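Local coordinates for protein translation initiation factor 4E (Ascaris suum, PDB 3M94) that binds the methylated guanosine cap of messenger RNA, including the trimethylated nematode form, and thereby probably helps recruit transcripts for translation initiation, at residues Y95-E109 with I148-P160. Sequence-based numbering, arbitrary orientation.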
loop_
_atom_site.group_PDB
_atom_site.type_symbol
_atom_site.label_atom_id
_atom_site.label_comp_id
_atom_site.label_asym_id
_atom_site.label_seq_id
_atom_site.Cartn_x
_atom_site.Cartn_y
_atom_site.Cartn_z
ATOM N N TYR A 95 0.738 -4.084 -9.775
ATOM C CA TYR A 95 0.023 -3.157 -8.897
ATOM C C TYR A 95 0.828 -2.816 -7.635
ATOM O O TYR A 95 1.005 -1.645 -7.313
ATOM C CB TYR A 95 -1.348 -3.725 -8.519
ATOM C CG TYR A 95 -2.465 -3.521 -9.543
ATOM C CD1 TYR A 95 -3.772 -3.916 -9.247
ATOM C CD2 TYR A 95 -2.228 -2.919 -10.789
ATOM C CE1 TYR A 95 -4.827 -3.731 -10.166
ATOM C CE2 TYR A 95 -3.279 -2.721 -11.719
ATOM C CZ TYR A 95 -4.576 -3.142 -11.396
ATOM O OH TYR A 95 -5.622 -2.959 -12.284
ATOM N N TRP A 96 1.306 -3.848 -6.935
ATOM C CA TRP A 96 2.085 -3.686 -5.702
ATOM C C TRP A 96 3.361 -2.872 -5.908
ATOM O O TRP A 96 3.585 -1.900 -5.202
ATOM C CB TRP A 96 2.401 -5.053 -5.091
ATOM C CG TRP A 96 3.214 -5.033 -3.810
ATOM C CD1 TRP A 96 4.382 -5.667 -3.599
ATOM C CD2 TRP A 96 2.879 -4.374 -2.573
ATOM N NE1 TRP A 96 4.810 -5.454 -2.308
ATOM C CE2 TRP A 96 3.898 -4.668 -1.657
ATOM C CE3 TRP A 96 1.807 -3.562 -2.157
ATOM C CZ2 TRP A 96 3.906 -4.168 -0.340
ATOM C CZ3 TRP A 96 1.793 -3.091 -0.844
ATOM C CH2 TRP A 96 2.842 -3.395 0.049
ATOM N N LEU A 97 4.184 -3.250 -6.880
ATOM C CA LEU A 97 5.431 -2.530 -7.145
ATOM C C LEU A 97 5.185 -1.076 -7.580
ATOM O O LEU A 97 5.850 -0.170 -7.074
ATOM C CB LEU A 97 6.302 -3.258 -8.184
ATOM C CG LEU A 97 7.654 -2.593 -8.524
ATOM C CD1 LEU A 97 8.532 -2.290 -7.253
ATOM C CD2 LEU A 97 8.440 -3.446 -9.518
ATOM N N GLU A 98 4.242 -0.846 -8.504
ATOM C CA GLU A 98 3.872 0.535 -8.864
ATOM C C GLU A 98 3.454 1.373 -7.644
ATOM O O GLU A 98 3.829 2.538 -7.530
ATOM C CB GLU A 98 2.742 0.572 -9.906
ATOM C CG GLU A 98 3.088 -0.032 -11.279
ATOM C CD GLU A 98 4.256 0.658 -11.974
ATOM O OE1 GLU A 98 4.360 1.892 -11.903
ATOM O OE2 GLU A 98 5.073 -0.035 -12.611
ATOM N N LEU A 99 2.675 0.785 -6.738
ATOM C CA LEU A 99 2.271 1.513 -5.535
ATOM C C LEU A 99 3.466 1.843 -4.633
ATOM O O LEU A 99 3.557 2.953 -4.116
ATOM C CB LEU A 99 1.179 0.760 -4.765
ATOM C CG LEU A 99 0.612 1.439 -3.522
ATOM C CD1 LEU A 99 0.155 2.873 -3.818
ATOM C CD2 LEU A 99 -0.557 0.610 -2.982
ATOM N N LEU A 100 4.387 0.895 -4.464
ATOM C CA LEU A 100 5.582 1.138 -3.664
ATOM C C LEU A 100 6.436 2.273 -4.261
ATOM O O LEU A 100 6.897 3.159 -3.534
ATOM C CB LEU A 100 6.429 -0.135 -3.538
ATOM C CG LEU A 100 5.808 -1.339 -2.801
ATOM C CD1 LEU A 100 6.833 -2.408 -2.600
ATOM C CD2 LEU A 100 5.135 -0.986 -1.456
ATOM N N MET A 101 6.657 2.234 -5.567
ATOM C CA MET A 101 7.439 3.289 -6.230
ATOM C C MET A 101 6.763 4.662 -6.113
ATOM O O MET A 101 7.442 5.671 -5.892
ATOM C CB MET A 101 7.685 2.940 -7.690
ATOM C CG MET A 101 8.662 1.787 -7.844
ATOM S SD MET A 101 9.206 1.566 -9.531
ATOM C CE MET A 101 7.678 1.071 -10.335
ATOM N N ALA A 102 5.435 4.678 -6.250
ATOM C CA ALA A 102 4.661 5.925 -6.140
ATOM C C ALA A 102 4.796 6.500 -4.734
ATOM O O ALA A 102 5.038 7.677 -4.594
ATOM C CB ALA A 102 3.196 5.711 -6.514
ATOM N N ILE A 103 4.710 5.662 -3.700
ATOM C CA ILE A 103 4.873 6.178 -2.344
ATOM C C ILE A 103 6.288 6.604 -1.937
ATOM O O ILE A 103 6.451 7.724 -1.461
ATOM C CB ILE A 103 4.165 5.342 -1.232
ATOM C CG1 ILE A 103 4.920 4.057 -0.893
ATOM C CG2 ILE A 103 2.675 5.115 -1.595
ATOM C CD1 ILE A 103 4.203 3.180 0.194
ATOM N N ILE A 104 7.297 5.737 -2.111
ATOM C CA ILE A 104 8.663 6.116 -1.750
ATOM C C ILE A 104 9.204 7.287 -2.593
ATOM O O ILE A 104 10.039 8.057 -2.135
ATOM C CB ILE A 104 9.632 4.923 -1.778
ATOM C CG1 ILE A 104 9.950 4.486 -3.224
ATOM C CG2 ILE A 104 9.069 3.749 -0.904
ATOM C CD1 ILE A 104 10.995 3.372 -3.276
ATOM N N GLY A 105 8.720 7.398 -3.828
ATOM C CA GLY A 105 9.139 8.447 -4.740
ATOM C C GLY A 105 8.312 9.703 -4.546
ATOM O O GLY A 105 8.468 10.650 -5.288
ATOM N N GLU A 106 7.450 9.700 -3.530
ATOM C CA GLU A 106 6.653 10.867 -3.118
ATOM C C GLU A 106 5.841 11.452 -4.280
ATOM O O GLU A 106 5.936 12.623 -4.592
ATOM C CB GLU A 106 7.538 11.932 -2.434
ATOM C CG GLU A 106 8.291 11.384 -1.219
ATOM C CD GLU A 106 7.409 11.277 0.011
ATOM O OE1 GLU A 106 6.343 11.936 0.001
ATOM O OE2 GLU A 106 7.784 10.552 0.985
ATOM N N GLN A 107 5.038 10.595 -4.905
ATOM C CA GLN A 107 4.314 10.953 -6.116
ATOM C C GLN A 107 2.933 11.483 -5.802
ATOM O O GLN A 107 2.172 11.769 -6.709
ATOM C CB GLN A 107 4.200 9.722 -7.027
ATOM C CG GLN A 107 5.518 9.306 -7.640
ATOM C CD GLN A 107 6.049 10.349 -8.585
ATOM O OE1 GLN A 107 5.437 10.635 -9.612
ATOM N NE2 GLN A 107 7.176 10.943 -8.236
ATOM N N PHE A 108 2.599 11.624 -4.521
ATOM C CA PHE A 108 1.275 12.143 -4.191
ATOM C C PHE A 108 1.206 13.653 -3.897
ATOM O O PHE A 108 0.361 14.099 -3.137
ATOM C CB PHE A 108 0.614 11.261 -3.121
ATOM C CG PHE A 108 0.424 9.843 -3.570
ATOM C CD1 PHE A 108 1.453 8.907 -3.430
ATOM C CD2 PHE A 108 -0.773 9.448 -4.178
ATOM C CE1 PHE A 108 1.286 7.580 -3.870
ATOM C CE2 PHE A 108 -0.954 8.125 -4.618
ATOM C CZ PHE A 108 0.070 7.200 -4.474
ATOM N N GLU A 109 2.113 14.422 -4.512
ATOM C CA GLU A 109 2.034 15.888 -4.537
ATOM C C GLU A 109 2.105 16.505 -3.130
ATOM O O GLU A 109 3.002 16.184 -2.362
ATOM C CB GLU A 109 0.780 16.329 -5.321
ATOM C CG GLU A 109 0.829 15.882 -6.797
ATOM C CD GLU A 109 -0.506 16.003 -7.549
ATOM O OE1 GLU A 109 -1.530 16.436 -6.973
ATOM O OE2 GLU A 109 -0.531 15.632 -8.737
ATOM N N ILE A 148 -4.608 9.810 -8.280
ATOM C CA ILE A 148 -3.212 9.494 -8.584
ATOM C C ILE A 148 -2.959 7.977 -8.521
ATOM O O ILE A 148 -2.294 7.435 -9.386
ATOM C CB ILE A 148 -2.227 10.256 -7.649
ATOM C CG1 ILE A 148 -2.289 11.764 -7.919
ATOM C CG2 ILE A 148 -0.791 9.762 -7.843
ATOM C CD1 ILE A 148 -1.816 12.622 -6.759
ATOM N N LEU A 149 -3.491 7.302 -7.507
ATOM C CA LEU A 149 -3.350 5.836 -7.394
ATOM C C LEU A 149 -3.891 5.122 -8.648
ATOM O O LEU A 149 -3.231 4.261 -9.236
ATOM C CB LEU A 149 -4.093 5.341 -6.150
ATOM C CG LEU A 149 -4.249 3.838 -5.894
ATOM C CD1 LEU A 149 -2.901 3.227 -5.574
ATOM C CD2 LEU A 149 -5.195 3.615 -4.737
ATOM N N LYS A 150 -5.102 5.506 -9.039
ATOM C CA LYS A 150 -5.778 4.964 -10.204
ATOM C C LYS A 150 -4.897 5.127 -11.440
ATOM O O LYS A 150 -4.746 4.187 -12.231
ATOM C CB LYS A 150 -7.121 5.689 -10.402
ATOM C CG LYS A 150 -7.974 5.118 -11.512
ATOM C CD LYS A 150 -9.306 5.846 -11.591
ATOM C CE LYS A 150 -9.955 5.689 -12.951
ATOM N NZ LYS A 150 -10.521 4.330 -13.159
ATOM N N ALA A 151 -4.316 6.325 -11.578
ATOM C CA ALA A 151 -3.465 6.671 -12.709
ATOM C C ALA A 151 -2.169 5.849 -12.713
ATOM O O ALA A 151 -1.836 5.201 -13.702
ATOM C CB ALA A 151 -3.163 8.195 -12.718
ATOM N N LYS A 152 -1.458 5.859 -11.589
ATOM C CA LYS A 152 -0.217 5.098 -11.435
ATOM C C LYS A 152 -0.404 3.625 -11.750
ATOM O O LYS A 152 0.474 3.001 -12.328
ATOM C CB LYS A 152 0.321 5.228 -9.994
ATOM C CG LYS A 152 0.867 6.612 -9.645
ATOM C CD LYS A 152 2.046 7.014 -10.523
ATOM C CE LYS A 152 2.469 8.432 -10.217
ATOM N NZ LYS A 152 3.804 8.724 -10.827
ATOM N N LEU A 153 -1.547 3.066 -11.356
ATOM C CA LEU A 153 -1.763 1.617 -11.499
ATOM C C LEU A 153 -2.538 1.294 -12.772
ATOM O O LEU A 153 -2.734 0.125 -13.121
ATOM C CB LEU A 153 -2.456 1.037 -10.259
ATOM C CG LEU A 153 -1.550 0.643 -9.089
ATOM C CD1 LEU A 153 -0.719 1.809 -8.582
ATOM C CD2 LEU A 153 -2.381 0.042 -7.953
ATOM N N GLU A 154 -2.944 2.350 -13.474
ATOM C CA GLU A 154 -3.716 2.218 -14.711
ATOM C C GLU A 154 -4.950 1.344 -14.510
ATOM O O GLU A 154 -5.215 0.432 -15.272
ATOM C CB GLU A 154 -2.827 1.732 -15.858
ATOM C CG GLU A 154 -1.877 2.823 -16.333
ATOM C CD GLU A 154 -0.822 2.334 -17.312
ATOM O OE1 GLU A 154 -0.161 1.307 -17.039
ATOM O OE2 GLU A 154 -0.646 3.004 -18.359
ATOM N N ILE A 155 -5.699 1.653 -13.459
ATOM C CA ILE A 155 -6.937 0.961 -13.164
ATOM C C ILE A 155 -8.064 1.555 -14.023
ATOM O O ILE A 155 -8.360 2.748 -13.912
ATOM C CB ILE A 155 -7.273 1.037 -11.661
ATOM C CG1 ILE A 155 -6.117 0.438 -10.834
ATOM C CG2 ILE A 155 -8.613 0.341 -11.378
ATOM C CD1 ILE A 155 -6.135 0.794 -9.357
ATOM N N PRO A 156 -8.677 0.723 -14.892
ATOM C CA PRO A 156 -9.733 1.187 -15.800
ATOM C C PRO A 156 -11.036 1.487 -15.066
ATOM O O PRO A 156 -11.233 1.053 -13.921
ATOM C CB PRO A 156 -9.912 0.011 -16.763
ATOM C CG PRO A 156 -9.486 -1.190 -15.982
ATOM C CD PRO A 156 -8.370 -0.710 -15.091
ATOM N N ASP A 157 -11.914 2.227 -15.734
ATOM C CA ASP A 157 -13.188 2.652 -15.155
ATOM C C ASP A 157 -14.139 1.494 -14.873
ATOM O O ASP A 157 -14.960 1.571 -13.957
ATOM C CB ASP A 157 -13.847 3.704 -16.046
ATOM C CG ASP A 157 -13.144 5.044 -15.967
ATOM O OD1 ASP A 157 -12.510 5.322 -14.928
ATOM O OD2 ASP A 157 -13.221 5.819 -16.937
ATOM N N THR A 158 -14.003 0.415 -15.638
ATOM C CA THR A 158 -14.769 -0.808 -15.383
ATOM C C THR A 158 -14.458 -1.440 -14.023
ATOM O O THR A 158 -15.168 -2.345 -13.583
ATOM C CB THR A 158 -14.545 -1.868 -16.481
ATOM O OG1 THR A 158 -13.137 -2.021 -16.713
ATOM C CG2 THR A 158 -15.260 -1.472 -17.783
ATOM N N GLU A 159 -13.401 -0.971 -13.360
ATOM C CA GLU A 159 -13.019 -1.536 -12.067
ATOM C C GLU A 159 -12.900 -0.472 -10.978
ATOM O O GLU A 159 -11.797 -0.035 -10.652
ATOM C CB GLU A 159 -11.733 -2.354 -12.199
ATOM C CG GLU A 159 -11.903 -3.614 -13.051
ATOM C CD GLU A 159 -10.598 -4.107 -13.661
ATOM O OE1 GLU A 159 -9.546 -3.460 -13.433
ATOM O OE2 GLU A 159 -10.628 -5.142 -14.373
ATOM N N PRO A 160 -14.048 -0.052 -10.414
ATOM C CA PRO A 160 -14.082 0.953 -9.359
ATOM C C PRO A 160 -13.112 0.674 -8.218
ATOM O O PRO A 160 -12.800 -0.470 -7.920
ATOM C CB PRO A 160 -15.535 0.883 -8.844
ATOM C CG PRO A 160 -16.110 -0.368 -9.427
ATOM C CD PRO A 160 -15.406 -0.531 -10.727
#
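Lys152 NZ donates to Gln107 OE1 at 2.8 Å, reaching the amide oxygen at a C=O...N angle of 120° but tilted from the carbonyl plane. The other end of the amide is also tied: Gln107 NE2 bonds to Gly105 O at 3.2 Å, so two bonds fix its rotation within the Schellman motif that ends helix 88-104, to which Gln107 gives its backbone N-H (to Ala102 O). Lys152 CG, beside the backbone N and anti to the carbonyl carbon, lies 4.0 Å from Ala102 CB; the chi2 bend (-61°) turns the nearly straight outer chain to cross the glutamine roughly at a right angle.

Apolar packing lies inward of this bond. Phe108 brings its CE2 corner to within 3.6 Å of Ile148 CG2, while Ile148 CD1 runs on to the Glu109 carboxylate, which is salt-bridged to Arg144. Further along, Leu99 CD1 and Leu149 CD1 meet methyl to methyl at 3.5 Å. Leu153 splits its branches: CD1 lies against Glu98 CB, and CD2 sits 3.9 Å from Tyr95 CG. The outer part of the tyrosine ring passes Leu153 O and leans on Ile155 CG1.

The helical segments 95-104 and 148-153 approach to 9.6 Å between axes at 126°, and 9 of the 13 touching residues are buried. Glu98 OE1 is salt-bridged to a basic side chain of the bound peptide, whose apolar side chains pack on Met101 and Ile104. The contact pairs two helices backing the curved antiparallel sheet of the eIF4E fold: Leu99 and Phe108 rest on strand 115-121, whereas Tyr95, Leu149 and Ile155 rest on strand 77-83.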